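Local coordinates for protein tryptophan synthase alpha chain (PDB 2EKC) that probably cleaves indoleglycerol phosphate to indole and glyceraldehyde 3-phosphate, as the alpha subunit of tryptophan synthase in the last step of tryptophan biosynthesis, at residues L11-V25 with F37-G51. Sequence-based numbering, arbitrary orientation.
Sequences LKEKREKALVSYLMV and FKEVLKNGTDILEIG
The first beta-alpha-beta unit of a TIM barrel brings strand 18-24 beside strand 47-51, parallel and in register from V20-I47 to M24-G51, with helix 30-42 as the crossover. S21 N gives its hydrogen to I47 O and S21 O takes one from E49 N (2.8 Å); L23 N makes a weak bond to E49 O, and L23 O accepts from G51 N. Where the strands begin, L19 O accepts from both D46 N and I47 N. The carboxylate of D46 adds a side-chain bond here: its OD2 takes L19 N (2.9 Å) on the anti lone pair, while K257 forms a salt bridge to the same oxygen, and CD2 of L11 lies against OD1.

V20, Y22 and E49 face the barrel interior. E49 is one of two predicted proton acceptors; the other, D60, touches the Y22 side chain. The CG of E49 stands anti to its own carbonyl carbon (chi1 -61°) with the rest extended, so the chain runs across V20, whose CG1 lies 3.3 Å from CG of E49. OE1 ends 3.2 Å from CB of Y22, with carboxylate and ring planes 78° apart. The Y22 ring presents its edge to the G51 backbone.

On the helix-facing side, CB of L23 sits over one face of F37, 3.8 Å from the ring centroid and offset toward the rim, a CH-pi contact; CD1 of L23 reaches CG1 of V40. Toward the C-terminal end of the helix, S21 OG donates to T45 OG1 (2.7 Å), which gives its own hydrogen to V40 O from above the carbonyl plane; V40 O also accepts from T45 N. Strand, loop and last helical turn are thus tied together.

Strand 230-233 flanks strand 18-24 and closes the barrel, V253 of helix 246-258 touches L19 and V40, and helix 62-73 meets Y22 and M24 through I64.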
ATOM      1  N   LEU A  11       7.204 -11.149  10.592  1.00 17.74           N
ATOM      2  CA  LEU A  11       6.315 -12.102   9.936  1.00 19.03           C
ATOM      3  C   LEU A  11       7.039 -13.398   9.605  1.00 19.28           C
ATOM      4  O   LEU A  11       6.487 -14.486   9.771  1.00 19.53           O
ATOM      5  CB  LEU A  11       5.725 -11.489   8.666  1.00 17.47           C
ATOM      6  CG  LEU A  11       4.727 -10.352   8.916  1.00 19.24           C
ATOM      7  CD1 LEU A  11       4.456  -9.609   7.623  1.00 17.30           C
ATOM      8  CD2 LEU A  11       3.438 -10.924   9.497  1.00 19.95           C
ATOM      9  N   LYS A  12       8.277 -13.277   9.145  1.00 20.72           N
ATOM     10  CA  LYS A  12       9.072 -14.447   8.803  1.00 23.47           C
ATOM     11  C   LYS A  12       9.229 -15.350  10.026  1.00 24.41           C
ATOM     12  O   LYS A  12       9.101 -16.569   9.930  1.00 23.25           O
ATOM     13  CB  LYS A  12      10.444 -14.013   8.283  1.00 25.93           C
ATOM     14  CG  LYS A  12      11.346 -15.164   7.850  1.00 31.49           C
ATOM     15  CD  LYS A  12      12.677 -14.644   7.310  1.00 35.59           C
ATOM     16  CE  LYS A  12      13.403 -13.792   8.347  1.00 37.83           C
ATOM     17  NZ  LYS A  12      14.701 -13.256   7.841  1.00 40.59           N
ATOM     18  N   GLU A  13       9.492 -14.755  11.185  1.00 26.44           N
ATOM     19  CA  GLU A  13       9.654 -15.556  12.387  1.00 28.26           C
ATOM     20  C   GLU A  13       8.336 -16.201  12.795  1.00 27.51           C
ATOM     21  O   GLU A  13       8.332 -17.256  13.428  1.00 27.39           O
ATOM     22  CB  GLU A  13      10.196 -14.714  13.545  1.00 31.93           C
ATOM     23  CG  GLU A  13      10.429 -15.535  14.805  1.00 38.45           C
ATOM     24  CD  GLU A  13      11.371 -14.867  15.786  1.00 43.12           C
ATOM     25  OE1 GLU A  13      11.018 -13.794  16.321  1.00 45.45           O
ATOM     26  OE2 GLU A  13      12.468 -15.421  16.021  1.00 44.94           O
ATOM     27  N   LYS A  14       7.224 -15.566  12.434  1.00 25.01           N
ATOM     28  CA  LYS A  14       5.898 -16.085  12.761  1.00 25.37           C
ATOM     29  C   LYS A  14       5.398 -17.026  11.668  1.00 23.46           C
ATOM     30  O   LYS A  14       4.327 -17.622  11.790  1.00 23.10           O
ATOM     31  CB  LYS A  14       4.900 -14.931  12.935  1.00 26.44           C
ATOM     32  CG  LYS A  14       5.160 -14.062  14.158  1.00 31.32           C
ATOM     33  CD  LYS A  14       4.237 -12.850  14.220  1.00 33.78           C
ATOM     34  CE  LYS A  14       2.782 -13.250  14.393  1.00 37.66           C
ATOM     35  NZ  LYS A  14       2.565 -14.071  15.621  1.00 40.13           N
ATOM     36  N   ARG A  15       6.183 -17.151  10.602  1.00 21.21           N
ATOM     37  CA  ARG A  15       5.838 -18.001   9.468  1.00 21.00           C
ATOM     38  C   ARG A  15       4.557 -17.499   8.801  1.00 19.27           C
ATOM     39  O   ARG A  15       3.654 -18.272   8.482  1.00 19.32           O
ATOM     40  CB  ARG A  15       5.675 -19.457   9.925  1.00 21.54           C
ATOM     41  CG  ARG A  15       6.882 -19.995  10.705  1.00 21.92           C
ATOM     42  CD  ARG A  15       6.826 -21.511  10.847  1.00 23.07           C
ATOM     43  NE  ARG A  15       7.982 -22.065  11.557  1.00 22.91           N
ATOM     44  CZ  ARG A  15       8.153 -22.026  12.875  1.00 22.14           C
ATOM     45  NH1 ARG A  15       7.243 -21.454  13.652  1.00 21.37           N
ATOM     46  NH2 ARG A  15       9.230 -22.579  13.421  1.00 20.60           N
ATOM     47  N   GLU A  16       4.497 -16.190   8.584  1.00 18.58           N
ATOM     48  CA  GLU A  16       3.338 -15.563   7.965  1.00 17.93           C
ATOM     49  C   GLU A  16       3.707 -14.685   6.773  1.00 19.06           C
ATOM     50  O   GLU A  16       4.851 -14.244   6.632  1.00 17.10           O
ATOM     51  CB  GLU A  16       2.613 -14.687   8.986  1.00 19.10           C
ATOM     52  CG  GLU A  16       1.950 -15.427  10.124  1.00 19.90           C
ATOM     53  CD  GLU A  16       1.185 -14.489  11.033  1.00 24.75           C
ATOM     54  OE1 GLU A  16       0.794 -13.398  10.561  1.00 24.47           O
ATOM     55  OE2 GLU A  16       0.962 -14.840  12.210  1.00 26.90           O
ATOM     56  N   LYS A  17       2.721 -14.446   5.917  1.00 17.45           N
ATOM     57  CA  LYS A  17       2.892 -13.566   4.772  1.00 18.33           C
ATOM     58  C   LYS A  17       2.152 -12.307   5.211  1.00 16.62           C
ATOM     59  O   LYS A  17       1.230 -12.380   6.031  1.00 15.30           O
ATOM     60  CB  LYS A  17       2.236 -14.144   3.517  1.00 17.50           C
ATOM     61  CG  LYS A  17       2.700 -15.547   3.158  1.00 19.66           C
ATOM     62  CD  LYS A  17       4.211 -15.644   3.074  1.00 19.50           C
ATOM     63  CE  LYS A  17       4.635 -17.060   2.715  1.00 22.82           C
ATOM     64  NZ  LYS A  17       6.108 -17.230   2.786  1.00 25.48           N
ATOM     65  N   ALA A  18       2.547 -11.161   4.677  1.00 15.50           N
ATOM     66  CA  ALA A  18       1.920  -9.905   5.062  1.00 13.90           C
ATOM     67  C   ALA A  18       0.602  -9.622   4.359  1.00 13.90           C
ATOM     68  O   ALA A  18       0.421  -9.963   3.192  1.00 14.26           O
ATOM     69  CB  ALA A  18       2.882  -8.749   4.804  1.00 14.31           C
ATOM     70  N   LEU A  19      -0.325  -9.014   5.091  1.00 14.16           N
ATOM     71  CA  LEU A  19      -1.596  -8.603   4.513  1.00 14.27           C
ATOM     72  C   LEU A  19      -1.495  -7.085   4.465  1.00 15.69           C
ATOM     73  O   LEU A  19      -1.332  -6.434   5.502  1.00 16.00           O
ATOM     74  CB  LEU A  19      -2.790  -8.994   5.385  1.00 15.67           C
ATOM     75  CG  LEU A  19      -4.091  -8.300   4.939  1.00 16.84           C
ATOM     76  CD1 LEU A  19      -4.372  -8.612   3.470  1.00 15.67           C
ATOM     77  CD2 LEU A  19      -5.254  -8.743   5.807  1.00 18.01           C
ATOM     78  N   VAL A  20      -1.549  -6.530   3.261  1.00 15.58           N
ATOM     79  CA  VAL A  20      -1.477  -5.085   3.074  1.00 13.05           C
ATOM     80  C   VAL A  20      -2.892  -4.620   2.751  1.00 12.10           C
ATOM     81  O   VAL A  20      -3.451  -5.016   1.731  1.00 12.32           O
ATOM     82  CB  VAL A  20      -0.538  -4.737   1.898  1.00 13.03           C
ATOM     83  CG1 VAL A  20      -0.465  -3.239   1.712  1.00 12.64           C
ATOM     84  CG2 VAL A  20       0.844  -5.307   2.155  1.00 13.62           C
ATOM     85  N   SER A  21      -3.475  -3.801   3.623  1.00 10.98           N
ATOM     86  CA  SER A  21      -4.837  -3.313   3.418  1.00 11.51           C
ATOM     87  C   SER A  21      -4.849  -1.872   2.939  1.00 12.90           C
ATOM     88  O   SER A  21      -4.158  -1.008   3.487  1.00 12.16           O
ATOM     89  CB  SER A  21      -5.647  -3.438   4.711  1.00 11.49           C
ATOM     90  OG  SER A  21      -5.683  -4.786   5.141  1.00 12.46           O
ATOM     91  N   TYR A  22      -5.659  -1.622   1.919  1.00 11.93           N
ATOM     92  CA  TYR A  22      -5.766  -0.308   1.314  1.00 13.93           C
ATOM     93  C   TYR A  22      -7.172   0.268   1.468  1.00 14.70           C
ATOM     94  O   TYR A  22      -8.156  -0.342   1.042  1.00 14.82           O
ATOM     95  CB  TYR A  22      -5.359  -0.443  -0.164  1.00 16.16           C
ATOM     96  CG  TYR A  22      -5.502   0.776  -1.052  1.00 20.14           C
ATOM     97  CD1 TYR A  22      -5.311   2.067  -0.562  1.00 20.45           C
ATOM     98  CD2 TYR A  22      -5.787   0.624  -2.412  1.00 24.32           C
ATOM     99  CE1 TYR A  22      -5.405   3.181  -1.407  1.00 21.78           C
ATOM    100  CE2 TYR A  22      -5.879   1.725  -3.264  1.00 25.48           C
ATOM    101  CZ  TYR A  22      -5.690   2.998  -2.756  1.00 25.71           C
ATOM    102  OH  TYR A  22      -5.800   4.082  -3.601  1.00 31.43           O
ATOM    103  N   LEU A  23      -7.257   1.434   2.108  1.00 12.59           N
ATOM    104  CA  LEU A  23      -8.524   2.136   2.314  1.00 13.29           C
ATOM    105  C   LEU A  23      -8.306   3.605   1.961  1.00 12.37           C
ATOM    106  O   LEU A  23      -7.176   4.093   1.997  1.00 15.19           O
ATOM    107  CB  LEU A  23      -8.993   2.021   3.775  1.00 13.54           C
ATOM    108  CG  LEU A  23      -9.607   0.698   4.248  1.00  9.68           C
ATOM    109  CD1 LEU A  23      -9.865   0.764   5.752  1.00 11.83           C
ATOM    110  CD2 LEU A  23     -10.905   0.440   3.497  1.00 11.89           C
ATOM    111  N   MET A  24      -9.385   4.303   1.623  1.00 10.62           N
ATOM    112  CA  MET A  24      -9.317   5.716   1.244  1.00 11.21           C
ATOM    113  C   MET A  24      -9.776   6.646   2.363  1.00 10.30           C
ATOM    114  O   MET A  24     -10.842   6.450   2.940  1.00 12.30           O
ATOM    115  CB  MET A  24     -10.187   5.957   0.003  1.00 12.59           C
ATOM    116  CG  MET A  24     -10.182   7.396  -0.503  1.00 13.47           C
ATOM    117  SD  MET A  24      -8.634   7.814  -1.332  1.00 14.94           S
ATOM    118  CE  MET A  24      -8.746   6.745  -2.745  1.00 15.33           C
ATOM    119  N   VAL A  25      -8.976   7.664   2.665  1.00 10.52           N
ATOM    120  CA  VAL A  25      -9.348   8.613   3.708  1.00 10.25           C
ATOM    121  C   VAL A  25     -10.530   9.437   3.217  1.00 11.90           C
ATOM    122  O   VAL A  25     -10.479  10.001   2.129  1.00 10.49           O
ATOM    123  CB  VAL A  25      -8.209   9.600   4.042  1.00 10.32           C
ATOM    124  CG1 VAL A  25      -8.697  10.599   5.092  1.00 11.49           C
ATOM    125  CG2 VAL A  25      -6.983   8.849   4.555  1.00  9.14           C
ATOM    126  N   PHE A  37     -10.427   1.964   9.000  1.00 13.01           N
ATOM    127  CA  PHE A  37      -8.985   1.827   9.200  1.00 12.80           C
ATOM    128  C   PHE A  37      -8.683   1.098  10.514  1.00 13.36           C
ATOM    129  O   PHE A  37      -7.869   0.179  10.554  1.00 14.87           O
ATOM    130  CB  PHE A  37      -8.322   3.208   9.210  1.00 13.46           C
ATOM    131  CG  PHE A  37      -7.907   3.702   7.843  1.00 12.79           C
ATOM    132  CD1 PHE A  37      -6.894   3.064   7.138  1.00 14.37           C
ATOM    133  CD2 PHE A  37      -8.512   4.817   7.276  1.00 12.07           C
ATOM    134  CE1 PHE A  37      -6.485   3.535   5.883  1.00 15.37           C
ATOM    135  CE2 PHE A  37      -8.113   5.295   6.027  1.00 10.86           C
ATOM    136  CZ  PHE A  37      -7.098   4.653   5.332  1.00 11.66           C
ATOM    137  N   LYS A  38      -9.349   1.507  11.586  1.00 13.48           N
ATOM    138  CA  LYS A  38      -9.140   0.882  12.884  1.00 15.52           C
ATOM    139  C   LYS A  38      -9.533  -0.596  12.858  1.00 15.39           C
ATOM    140  O   LYS A  38      -8.854  -1.441  13.441  1.00 13.76           O
ATOM    141  CB  LYS A  38      -9.944   1.625  13.955  1.00 16.05           C
ATOM    142  CG  LYS A  38      -9.406   3.018  14.254  1.00 19.54           C
ATOM    143  CD  LYS A  38     -10.262   3.737  15.280  1.00 22.56           C
ATOM    144  CE  LYS A  38      -9.615   5.041  15.719  1.00 25.05           C
ATOM    145  NZ  LYS A  38     -10.474   5.788  16.680  1.00 26.19           N
ATOM    146  N   GLU A  39     -10.618  -0.901  12.155  1.00 15.56           N
ATOM    147  CA  GLU A  39     -11.109  -2.267  12.062  1.00 15.99           C
ATOM    148  C   GLU A  39     -10.126  -3.196  11.354  1.00 16.07           C
ATOM    149  O   GLU A  39      -9.858  -4.299  11.837  1.00 14.41           O
ATOM    150  CB  GLU A  39     -12.453  -2.287  11.335  1.00 15.65           C
ATOM    151  CG  GLU A  39     -13.173  -3.626  11.372  1.00 19.48           C
ATOM    152  CD  GLU A  39     -13.573  -4.029  12.783  1.00 22.44           C
ATOM    153  OE1 GLU A  39     -13.824  -3.125  13.605  1.00 21.37           O
ATOM    154  OE2 GLU A  39     -13.651  -5.244  13.067  1.00 24.57           O
ATOM    155  N   VAL A  40      -9.580  -2.764  10.218  1.00 14.69           N
ATOM    156  CA  VAL A  40      -8.646  -3.624   9.494  1.00 15.01           C
ATOM    157  C   VAL A  40      -7.345  -3.809  10.271  1.00 15.39           C
ATOM    158  O   VAL A  40      -6.700  -4.853  10.171  1.00 15.76           O
ATOM    159  CB  VAL A  40      -8.343  -3.101   8.050  1.00 14.93           C
ATOM    160  CG1 VAL A  40      -9.653  -2.861   7.305  1.00 14.78           C
ATOM    161  CG2 VAL A  40      -7.487  -1.841   8.089  1.00 13.76           C
ATOM    162  N   LEU A  41      -6.970  -2.813  11.061  1.00 15.03           N
ATOM    163  CA  LEU A  41      -5.753  -2.914  11.858  1.00 17.44           C
ATOM    164  C   LEU A  41      -5.965  -3.892  13.011  1.00 19.41           C
ATOM    165  O   LEU A  41      -5.093  -4.707  13.315  1.00 17.89           O
ATOM    166  CB  LEU A  41      -5.358  -1.541  12.407  1.00 17.13           C
ATOM    167  CG  LEU A  41      -4.867  -0.539  11.355  1.00 17.11           C
ATOM    168  CD1 LEU A  41      -4.788   0.845  11.960  1.00 18.00           C
ATOM    169  CD2 LEU A  41      -3.512  -0.980  10.817  1.00 17.09           C
ATOM    170  N   LYS A  42      -7.133  -3.813  13.639  1.00 19.96           N
ATOM    171  CA  LYS A  42      -7.464  -4.683  14.762  1.00 21.44           C
ATOM    172  C   LYS A  42      -7.599  -6.142  14.340  1.00 22.43           C
ATOM    173  O   LYS A  42      -7.393  -7.054  15.147  1.00 22.88           O
ATOM    174  CB  LYS A  42      -8.772  -4.219  15.415  1.00 22.63           C
ATOM    175  CG  LYS A  42      -9.249  -5.087  16.574  1.00 26.20           C
ATOM    176  CD  LYS A  42     -10.577  -4.588  17.138  1.00 29.16           C
ATOM    177  CE  LYS A  42     -11.104  -5.506  18.240  1.00 30.69           C
ATOM    178  NZ  LYS A  42     -11.299  -6.903  17.761  1.00 30.87           N
ATOM    179  N   ASN A  43      -7.928  -6.369  13.074  1.00 20.21           N
ATOM    180  CA  ASN A  43      -8.118  -7.725  12.594  1.00 19.47           C
ATOM    181  C   ASN A  43      -6.959  -8.418  11.868  1.00 18.96           C
ATOM    182  O   ASN A  43      -7.156  -9.442  11.217  1.00 19.17           O
ATOM    183  CB  ASN A  43      -9.393  -7.777  11.748  1.00 19.80           C
ATOM    184  CG  ASN A  43     -10.651  -7.848  12.608  1.00 22.02           C
ATOM    185  OD1 ASN A  43     -11.023  -8.918  13.087  1.00 22.25           O
ATOM    186  ND2 ASN A  43     -11.294  -6.708  12.822  1.00 19.32           N
ATOM    187  N   GLY A  44      -5.750  -7.876  11.971  1.00 18.59           N
ATOM    188  CA  GLY A  44      -4.631  -8.558  11.344  1.00 19.53           C
ATOM    189  C   GLY A  44      -3.851  -7.907  10.221  1.00 18.81           C
ATOM    190  O   GLY A  44      -2.940  -8.534   9.678  1.00 19.21           O
ATOM    191  N   THR A  45      -4.192  -6.676   9.856  1.00 16.37           N
ATOM    192  CA  THR A  45      -3.468  -5.991   8.789  1.00 14.88           C
ATOM    193  C   THR A  45      -2.017  -5.772   9.239  1.00 13.89           C
ATOM    194  O   THR A  45      -1.767  -5.280  10.338  1.00 13.58           O
ATOM    195  CB  THR A  45      -4.137  -4.631   8.456  1.00 14.58           C
ATOM    196  OG1 THR A  45      -5.392  -4.870   7.801  1.00 14.92           O
ATOM    197  CG2 THR A  45      -3.251  -3.794   7.556  1.00 13.75           C
ATOM    198  N   ASP A  46      -1.067  -6.148   8.389  1.00 13.45           N
ATOM    199  CA  ASP A  46       0.355  -6.007   8.707  1.00 13.85           C
ATOM    200  C   ASP A  46       0.964  -4.711   8.195  1.00 14.30           C
ATOM    201  O   ASP A  46       1.869  -4.152   8.815  1.00 14.08           O
ATOM    202  CB  ASP A  46       1.126  -7.187   8.129  1.00 11.10           C
ATOM    203  CG  ASP A  46       0.660  -8.506   8.703  1.00 14.15           C
ATOM    204  OD1 ASP A  46       0.844  -8.701   9.921  1.00 13.47           O
ATOM    205  OD2 ASP A  46       0.101  -9.333   7.947  1.00 13.33           O
ATOM    206  N   ILE A  47       0.475  -4.250   7.052  1.00 12.87           N
ATOM    207  CA  ILE A  47       0.967  -3.022   6.438  1.00 13.19           C
ATOM    208  C   ILE A  47      -0.242  -2.265   5.920  1.00 13.21           C
ATOM    209  O   ILE A  47      -1.094  -2.835   5.234  1.00 13.77           O
ATOM    210  CB  ILE A  47       1.916  -3.324   5.259  1.00 12.97           C
ATOM    211  CG1 ILE A  47       3.168  -4.038   5.771  1.00 10.69           C
ATOM    212  CG2 ILE A  47       2.292  -2.022   4.539  1.00 14.91           C
ATOM    213  CD1 ILE A  47       4.082  -4.531   4.665  1.00 14.76           C
ATOM    214  N   LEU A  48      -0.313  -0.983   6.243  1.00 13.27           N
ATOM    215  CA  LEU A  48      -1.441  -0.168   5.826  1.00 13.81           C
ATOM    216  C   LEU A  48      -1.126   0.753   4.659  1.00 13.53           C
ATOM    217  O   LEU A  48      -0.070   1.382   4.628  1.00 15.49           O
ATOM    218  CB  LEU A  48      -1.923   0.671   7.013  1.00 14.91           C
ATOM    219  CG  LEU A  48      -3.209   1.473   6.832  1.00 17.53           C
ATOM    220  CD1 LEU A  48      -4.376   0.504   6.678  1.00 17.57           C
ATOM    221  CD2 LEU A  48      -3.425   2.387   8.030  1.00 15.20           C
ATOM    222  N   GLU A  49      -2.031   0.811   3.682  1.00 11.93           N
ATOM    223  CA  GLU A  49      -1.868   1.724   2.559  1.00 12.58           C
ATOM    224  C   GLU A  49      -2.959   2.771   2.774  1.00 12.98           C
ATOM    225  O   GLU A  49      -4.151   2.444   2.798  1.00 13.84           O
ATOM    226  CB  GLU A  49      -2.086   1.043   1.208  1.00 14.26           C
ATOM    227  CG  GLU A  49      -1.143  -0.098   0.893  1.00 19.20           C
ATOM    228  CD  GLU A  49      -1.204  -0.490  -0.575  1.00 22.03           C
ATOM    229  OE1 GLU A  49      -2.301  -0.401  -1.165  1.00 21.18           O
ATOM    230  OE2 GLU A  49      -0.161  -0.891  -1.134  1.00 22.66           O
ATOM    231  N   ILE A  50      -2.544   4.020   2.937  1.00 11.76           N
ATOM    232  CA  ILE A  50      -3.465   5.125   3.182  1.00 10.37           C
ATOM    233  C   ILE A  50      -3.727   5.905   1.902  1.00 11.56           C
ATOM    234  O   ILE A  50      -2.815   6.524   1.354  1.00 10.40           O
ATOM    235  CB  ILE A  50      -2.874   6.075   4.254  1.00 12.28           C
ATOM    236  CG1 ILE A  50      -2.547   5.276   5.524  1.00 13.53           C
ATOM    237  CG2 ILE A  50      -3.853   7.202   4.553  1.00 12.08           C
ATOM    238  CD1 ILE A  50      -1.919   6.109   6.665  1.00 12.88           C
ATOM    239  N   GLY A  51      -4.973   5.875   1.429  1.00 11.87           N
ATOM    240  CA  GLY A  51      -5.318   6.570   0.198  1.00 11.87           C
ATOM    241  C   GLY A  51      -5.504   8.075   0.328  1.00 12.01           C
ATOM    242  O   GLY A  51      -6.288   8.540   1.150  1.00 11.31           O
TER